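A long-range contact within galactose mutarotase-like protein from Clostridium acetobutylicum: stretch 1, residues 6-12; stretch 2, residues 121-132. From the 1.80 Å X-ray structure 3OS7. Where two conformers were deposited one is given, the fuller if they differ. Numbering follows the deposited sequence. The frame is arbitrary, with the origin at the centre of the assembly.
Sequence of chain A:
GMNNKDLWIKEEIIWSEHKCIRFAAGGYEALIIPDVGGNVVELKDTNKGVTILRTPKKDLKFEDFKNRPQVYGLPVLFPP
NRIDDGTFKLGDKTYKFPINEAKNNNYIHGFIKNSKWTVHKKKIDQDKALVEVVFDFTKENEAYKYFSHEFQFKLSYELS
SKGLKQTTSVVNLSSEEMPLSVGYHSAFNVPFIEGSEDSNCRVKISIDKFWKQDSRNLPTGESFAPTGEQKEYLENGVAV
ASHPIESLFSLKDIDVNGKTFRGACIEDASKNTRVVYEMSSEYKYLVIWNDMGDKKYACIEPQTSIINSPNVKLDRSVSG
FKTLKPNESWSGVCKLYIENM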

ATOM      1  N   ASP A   6      -1.934  18.462 -20.930  1.00 30.64           N
ATOM      2  CA  ASP A   6      -1.423  17.442 -20.011  1.00 28.77           C
ATOM      3  C   ASP A   6      -2.538  16.840 -19.143  1.00 24.49           C
ATOM      4  O   ASP A   6      -2.262  16.195 -18.125  1.00 20.14           O
ATOM      5  N   LEU A   7      -3.793  17.040 -19.559  1.00 21.78           N
ATOM      6  CA  LEU A   7      -4.927  16.414 -18.920  1.00 18.63           C
ATOM      7  C   LEU A   7      -5.594  15.419 -19.852  1.00 18.89           C
ATOM      8  O   LEU A   7      -6.170  15.813 -20.855  1.00 19.29           O
ATOM      9  N   TRP A   8      -5.543  14.129 -19.510  1.00 18.08           N
ATOM     10  CA  TRP A   8      -6.114  13.087 -20.366  1.00 17.91           C
ATOM     11  C   TRP A   8      -6.192  11.740 -19.674  1.00 17.70           C
ATOM     12  O   TRP A   8      -5.548  11.511 -18.628  1.00 17.19           O
ATOM     13  N   ILE A   9      -7.001  10.866 -20.253  1.00 14.81           N
ATOM     14  CA  ILE A   9      -7.136   9.476 -19.809  1.00 15.68           C
ATOM     15  C   ILE A   9      -7.163   8.629 -21.060  1.00 15.52           C
ATOM     16  O   ILE A   9      -7.981   8.850 -21.936  1.00 18.80           O
ATOM     17  N   LYS A  10      -6.306   7.617 -21.108  1.00 15.31           N
ATOM     18  CA  LYS A  10      -6.166   6.732 -22.282  1.00 15.15           C
ATOM     19  C   LYS A  10      -6.267   5.283 -21.842  1.00 15.94           C
ATOM     20  O   LYS A  10      -5.540   4.854 -20.953  1.00 16.90           O
ATOM     21  N   GLU A  11      -7.194   4.548 -22.446  1.00 14.53           N
ATOM     22  CA  GLU A  11      -7.285   3.126 -22.267  1.00 15.16           C
ATOM     23  C   GLU A  11      -6.537   2.505 -23.434  1.00 17.86           C
ATOM     24  O   GLU A  11      -6.813   2.836 -24.569  1.00 15.15           O
ATOM     25  N   GLU A  12      -5.597   1.614 -23.140  1.00 17.42           N
ATOM     26  CA  GLU A  12      -4.761   1.015 -24.182  1.00 20.09           C
ATOM     27  C   GLU A  12      -4.380  -0.414 -23.800  1.00 21.44           C
ATOM     28  O   GLU A  12      -4.798  -0.909 -22.766  1.00 21.18           O
ATOM     29  N   LYS A 121     -15.056   3.873 -13.328  1.00 17.94           N
ATOM     30  CA  LYS A 121     -15.224   5.259 -13.732  1.00 18.63           C
ATOM     31  C   LYS A 121     -13.948   5.836 -14.332  1.00 20.39           C
ATOM     32  O   LYS A 121     -12.842   5.523 -13.888  1.00 18.83           O
ATOM     33  N   LYS A 122     -14.119   6.662 -15.351  1.00 19.77           N
ATOM     34  CA  LYS A 122     -13.055   7.444 -15.951  1.00 20.76           C
ATOM     35  C   LYS A 122     -13.650   8.812 -16.202  1.00 22.58           C
ATOM     36  O   LYS A 122     -14.699   8.914 -16.854  1.00 25.30           O
ATOM     37  N   LYS A 123     -13.037   9.859 -15.654  1.00 20.19           N
ATOM     38  CA  LYS A 123     -13.587  11.196 -15.786  1.00 21.19           C
ATOM     39  C   LYS A 123     -12.506  12.234 -15.701  1.00 20.68           C
ATOM     40  O   LYS A 123     -11.674  12.184 -14.782  1.00 17.49           O
ATOM     41  N   ILE A 124     -12.530  13.170 -16.648  1.00 20.83           N
ATOM     42  CA  ILE A 124     -11.756  14.386 -16.529  1.00 21.05           C
ATOM     43  C   ILE A 124     -12.659  15.535 -16.139  1.00 24.79           C
ATOM     44  O   ILE A 124     -13.757  15.700 -16.669  1.00 22.87           O
ATOM     45  N   ASP A 125     -12.224  16.313 -15.164  1.00 28.56           N
ATOM     46  CA  ASP A 125     -13.083  17.367 -14.617  1.00 33.37           C
ATOM     47  C   ASP A 125     -12.259  18.363 -13.863  1.00 34.81           C
ATOM     48  O   ASP A 125     -11.441  17.985 -13.016  1.00 34.25           O
ATOM     49  N   GLN A 126     -12.590  19.629 -14.122  0.50 35.92           N
ATOM     50  CA  GLN A 126     -11.732  20.757 -13.847  0.50 37.12           C
ATOM     51  C   GLN A 126     -10.410  20.385 -14.484  0.50 35.06           C
ATOM     52  O   GLN A 126     -10.381  20.081 -15.684  0.50 36.31           O
ATOM     53  N   ASP A 127      -9.341  20.381 -13.697  0.50 31.66           N
ATOM     54  CA  ASP A 127      -8.045  19.954 -14.189  0.50 29.52           C
ATOM     55  C   ASP A 127      -7.553  18.706 -13.444  0.50 23.79           C
ATOM     56  O   ASP A 127      -6.374  18.584 -13.173  0.50 23.99           O
ATOM     57  N   LYS A 128      -8.469  17.787 -13.144  1.00 19.72           N
ATOM     58  CA  LYS A 128      -8.144  16.508 -12.492  1.00 19.75           C
ATOM     59  C   LYS A 128      -8.533  15.307 -13.374  1.00 18.90           C
ATOM     60  O   LYS A 128      -9.510  15.386 -14.112  1.00 18.89           O
ATOM     61  N   ALA A 129      -7.816  14.193 -13.220  1.00 15.92           N
ATOM     62  CA  ALA A 129      -8.152  12.955 -13.904  1.00 17.28           C
ATOM     63  C   ALA A 129      -8.499  11.937 -12.849  1.00 18.15           C
ATOM     64  O   ALA A 129      -7.710  11.691 -11.938  1.00 19.32           O
ATOM     65  N   LEU A 130      -9.695  11.367 -12.973  1.00 16.68           N
ATOM     66  CA  LEU A 130     -10.228  10.396 -12.036  1.00 16.32           C
ATOM     67  C   LEU A 130     -10.408   9.028 -12.698  1.00 16.95           C
ATOM     68  O   LEU A 130     -11.046   8.907 -13.757  1.00 14.70           O
ATOM     69  N   VAL A 131      -9.806   8.006 -12.086  1.00 15.33           N
ATOM     70  CA  VAL A 131      -9.982   6.621 -12.509  1.00 14.70           C
ATOM     71  C   VAL A 131     -10.333   5.776 -11.296  1.00 15.54           C
ATOM     72  O   VAL A 131      -9.646   5.819 -10.258  1.00 13.98           O
ATOM     73  N   GLU A 132     -11.409   5.016 -11.400  1.00 14.68           N
ATOM     74  CA  GLU A 132     -11.845   4.142 -10.312  1.00 14.08           C
ATOM     75  C   GLU A 132     -11.959   2.720 -10.807  1.00 16.48           C
ATOM     76  O   GLU A 132     -12.477   2.479 -11.910  1.00 17.87           O
TER

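One charged pair spans the two stretches: Lys122 NZ donates to Glu11 OE1 at 2.8 Å, a hydrogen bond within a salt bridge. Glu11 leaves its strand sideways, but its t, t chi1 and chi2 extend the carboxylate to the lysine. Lys122 points toward stretch 1, and its m, t, m, t chain lays methylene carbon along the contact before the amine arrives, with CD 4.1 Å from Ile9 CG2. No backbone hydrogen bond joins the stretches; those of stretch 2 close its own hairpin, so side chains must fill the gap of about 7.5 Å between strand axes.

Ile9 and Leu7, both pointing toward the hairpin, supply most of stretch 1's share of the packing. Ile9 (m, t) sets CG1 3.7 Å from Ile124 CG2 and 4.1 Å from Ala129 CB, while its CD1 reaches Val131 CG2 at 4.3 Å and lies 3.5 Å from the backbone Lys123 N. Leu7 (t, p) covers the turn end: CD2 is 3.5 Å from Gln126 O, and CD1 sits 3.6 Å from Lys128 O and 4.2 Å from Ala129 CB. Ile124, with chi1 p, points back toward both. Ala129 also points toward stretch 1, and its CB touches both Ile9 and Leu7. In sequence between Leu7 and Ile9, Trp8 points away, as does Lys10, in keeping with the usual alternation of a strand.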

ATOM      1  CB  ASP A   6      -0.323  18.048 -19.140  1.00 29.28           C
ATOM      2  CG  ASP A   6      -0.831  19.171 -18.261  1.00 35.68           C
ATOM      3  OD1 ASP A   6      -1.999  19.616 -18.449  1.00 41.58           O
ATOM      4  OD2 ASP A   6      -0.058  19.623 -17.385  1.00 39.85           O
ATOM      5  CB  LEU A   7      -5.932  17.480 -18.463  1.00 18.75           C
ATOM      6  CG  LEU A   7      -7.226  16.989 -17.819  1.00 21.05           C
ATOM      7  CD1 LEU A   7      -6.941  16.356 -16.416  1.00 20.68           C
ATOM      8  CD2 LEU A   7      -8.187  18.176 -17.716  1.00 22.30           C
ATOM      9  CB  TRP A   8      -5.353  12.969 -21.704  1.00 16.26           C
ATOM     10  CG  TRP A   8      -3.867  12.902 -21.580  1.00 18.23           C
ATOM     11  CD1 TRP A   8      -2.992  13.941 -21.683  1.00 16.28           C
ATOM     12  CD2 TRP A   8      -3.079  11.738 -21.305  1.00 17.49           C
ATOM     13  NE1 TRP A   8      -1.701  13.489 -21.508  1.00 20.72           N
ATOM     14  CE2 TRP A   8      -1.727  12.145 -21.268  1.00 19.59           C
ATOM     15  CE3 TRP A   8      -3.384  10.377 -21.112  1.00 17.98           C
ATOM     16  CZ2 TRP A   8      -0.684  11.255 -21.048  1.00 21.11           C
ATOM     17  CZ3 TRP A   8      -2.349   9.500 -20.884  1.00 17.68           C
ATOM     18  CH2 TRP A   8      -1.012   9.951 -20.821  1.00 19.96           C
ATOM     19  CB  ILE A   9      -8.427   9.212 -19.022  1.00 16.12           C
ATOM     20  CG1 ILE A   9      -8.495  10.120 -17.770  1.00 18.71           C
ATOM     21  CG2 ILE A   9      -8.546   7.714 -18.667  1.00 14.83           C
ATOM     22  CD1 ILE A   9      -9.797   9.965 -16.969  1.00 17.57           C
ATOM     23  CB  LYS A  10      -4.843   6.992 -22.988  1.00 17.58           C
ATOM     24  CG  LYS A  10      -4.581   6.115 -24.208  1.00 20.18           C
ATOM     25  CD  LYS A  10      -3.288   6.517 -24.900  1.00 23.14           C
ATOM     26  CE  LYS A  10      -3.077   5.743 -26.180  1.00 26.71           C
ATOM     27  NZ  LYS A  10      -1.844   6.203 -26.895  1.00 29.30           N
ATOM     28  CB  GLU A  11      -8.725   2.716 -22.292  1.00 17.88           C
ATOM     29  CG  GLU A  11      -9.012   1.254 -22.135  1.00 24.73           C
ATOM     30  CD  GLU A  11     -10.530   1.026 -21.966  1.00 31.70           C
ATOM     31  OE1 GLU A  11     -11.224   1.970 -21.537  1.00 49.22           O
ATOM     32  OE2 GLU A  11     -11.019  -0.082 -22.225  1.00 34.30           O
ATOM     33  CB  GLU A  12      -3.525   1.883 -24.432  1.00 22.68           C
ATOM     34  CG  GLU A  12      -2.571   1.938 -23.279  1.00 28.49           C
ATOM     35  CD  GLU A  12      -1.612   3.127 -23.348  1.00 40.62           C
ATOM     36  OE1 GLU A  12      -1.771   4.060 -22.542  1.00 44.25           O
ATOM     37  OE2 GLU A  12      -0.699   3.141 -24.194  1.00 48.43           O
ATOM     38  CB  LYS A 121     -15.655   6.086 -12.532  1.00 22.33           C
ATOM     39  CG  LYS A 121     -16.049   7.526 -12.876  1.00 27.74           C
ATOM     40  CD  LYS A 121     -16.374   8.363 -11.658  1.00 33.78           C
ATOM     41  CE  LYS A 121     -17.556   7.853 -10.894  1.00 40.31           C
ATOM     42  NZ  LYS A 121     -18.115   8.948 -10.050  1.00 51.67           N
ATOM     43  CB  LYS A 122     -12.596   6.845 -17.293  1.00 21.48           C
ATOM     44  CG  LYS A 122     -11.998   5.488 -17.193  1.00 21.55           C
ATOM     45  CD  LYS A 122     -11.563   4.956 -18.582  1.00 26.07           C
ATOM     46  CE  LYS A 122     -12.740   4.648 -19.554  1.00 29.66           C
ATOM     47  NZ  LYS A 122     -12.208   4.583 -20.979  1.00 39.16           N
ATOM     48  CB  LYS A 123     -14.578  11.433 -14.637  1.00 22.06           C
ATOM     49  CG  LYS A 123     -15.279  12.801 -14.581  1.00 28.66           C
ATOM     50  CD  LYS A 123     -16.406  12.720 -13.518  1.00 34.81           C
ATOM     51  CE  LYS A 123     -17.332  13.929 -13.513  1.00 44.41           C
ATOM     52  NZ  LYS A 123     -16.783  15.010 -12.679  1.00 45.29           N
ATOM     53  CB  ILE A 124     -10.876  14.661 -17.767  1.00 21.84           C
ATOM     54  CG1 ILE A 124     -11.631  14.728 -19.074  1.00 28.02           C
ATOM     55  CG2 ILE A 124      -9.826  13.541 -17.891  1.00 23.74           C
ATOM     56  CD1 ILE A 124     -10.715  15.073 -20.282  1.00 29.52           C
ATOM     57  CB  ASP A 125     -14.135  16.788 -13.668  1.00 36.09           C
ATOM     58  CG  ASP A 125     -15.149  17.843 -13.194  1.00 50.44           C
ATOM     59  OD1 ASP A 125     -15.675  18.617 -14.054  1.00 51.39           O
ATOM     60  OD2 ASP A 125     -15.407  17.882 -11.960  1.00 54.93           O
ATOM     61  CB  GLN A 126     -11.650  21.052 -12.341  0.50 36.81           C
ATOM     62  CG  GLN A 126     -13.022  20.952 -11.646  0.50 41.84           C
ATOM     63  CD  GLN A 126     -13.395  22.186 -10.826  0.50 43.09           C
ATOM     64  OE1 GLN A 126     -14.101  22.080  -9.820  0.50 42.49           O
ATOM     65  NE2 GLN A 126     -12.939  23.360 -11.263  0.50 44.92           N
ATOM     66  CB  ASP A 127      -7.025  21.091 -14.078  0.50 30.76           C
ATOM     67  CG  ASP A 127      -7.394  22.309 -14.949  0.50 38.33           C
ATOM     68  OD1 ASP A 127      -8.338  22.207 -15.771  0.50 45.64           O
ATOM     69  OD2 ASP A 127      -6.739  23.368 -14.805  0.50 44.26           O
ATOM     70  CB  LYS A 128      -8.922  16.371 -11.201  1.00 20.79           C
ATOM     71  CG  LYS A 128      -8.669  17.523 -10.208  1.00 29.17           C
ATOM     72  CD  LYS A 128      -9.643  17.492  -9.026  1.00 43.39           C
ATOM     73  CE  LYS A 128      -9.578  18.800  -8.230  1.00 49.22           C
ATOM     74  NZ  LYS A 128      -8.198  19.057  -7.701  1.00 52.95           N
ATOM     75  CB  ALA A 129      -7.000  12.469 -14.809  1.00 15.25           C
ATOM     76  CB  LEU A 130     -11.572  10.886 -11.472  1.00 15.61           C
ATOM     77  CG  LEU A 130     -12.327   9.964 -10.514  1.00 20.61           C
ATOM     78  CD1 LEU A 130     -11.593   9.867  -9.213  1.00 26.56           C
ATOM     79  CD2 LEU A 130     -13.741  10.436 -10.249  1.00 25.02           C
ATOM     80  CB  VAL A 131      -8.734   6.084 -13.158  1.00 15.47           C
ATOM     81  CG1 VAL A 131      -8.895   4.586 -13.446  1.00 14.25           C
ATOM     82  CG2 VAL A 131      -8.400   6.843 -14.437  1.00 17.07           C
ATOM     83  CB  GLU A 132     -13.212   4.586  -9.753  1.00 14.70           C
ATOM     84  CG  GLU A 132     -13.241   6.033  -9.276  1.00 21.94           C
ATOM     85  CD  GLU A 132     -14.530   6.402  -8.522  1.00 27.80           C
ATOM     86  OE1 GLU A 132     -15.560   5.737  -8.740  1.00 23.84           O
ATOM     87  OE2 GLU A 132     -14.490   7.352  -7.705  1.00 19.35           O
TER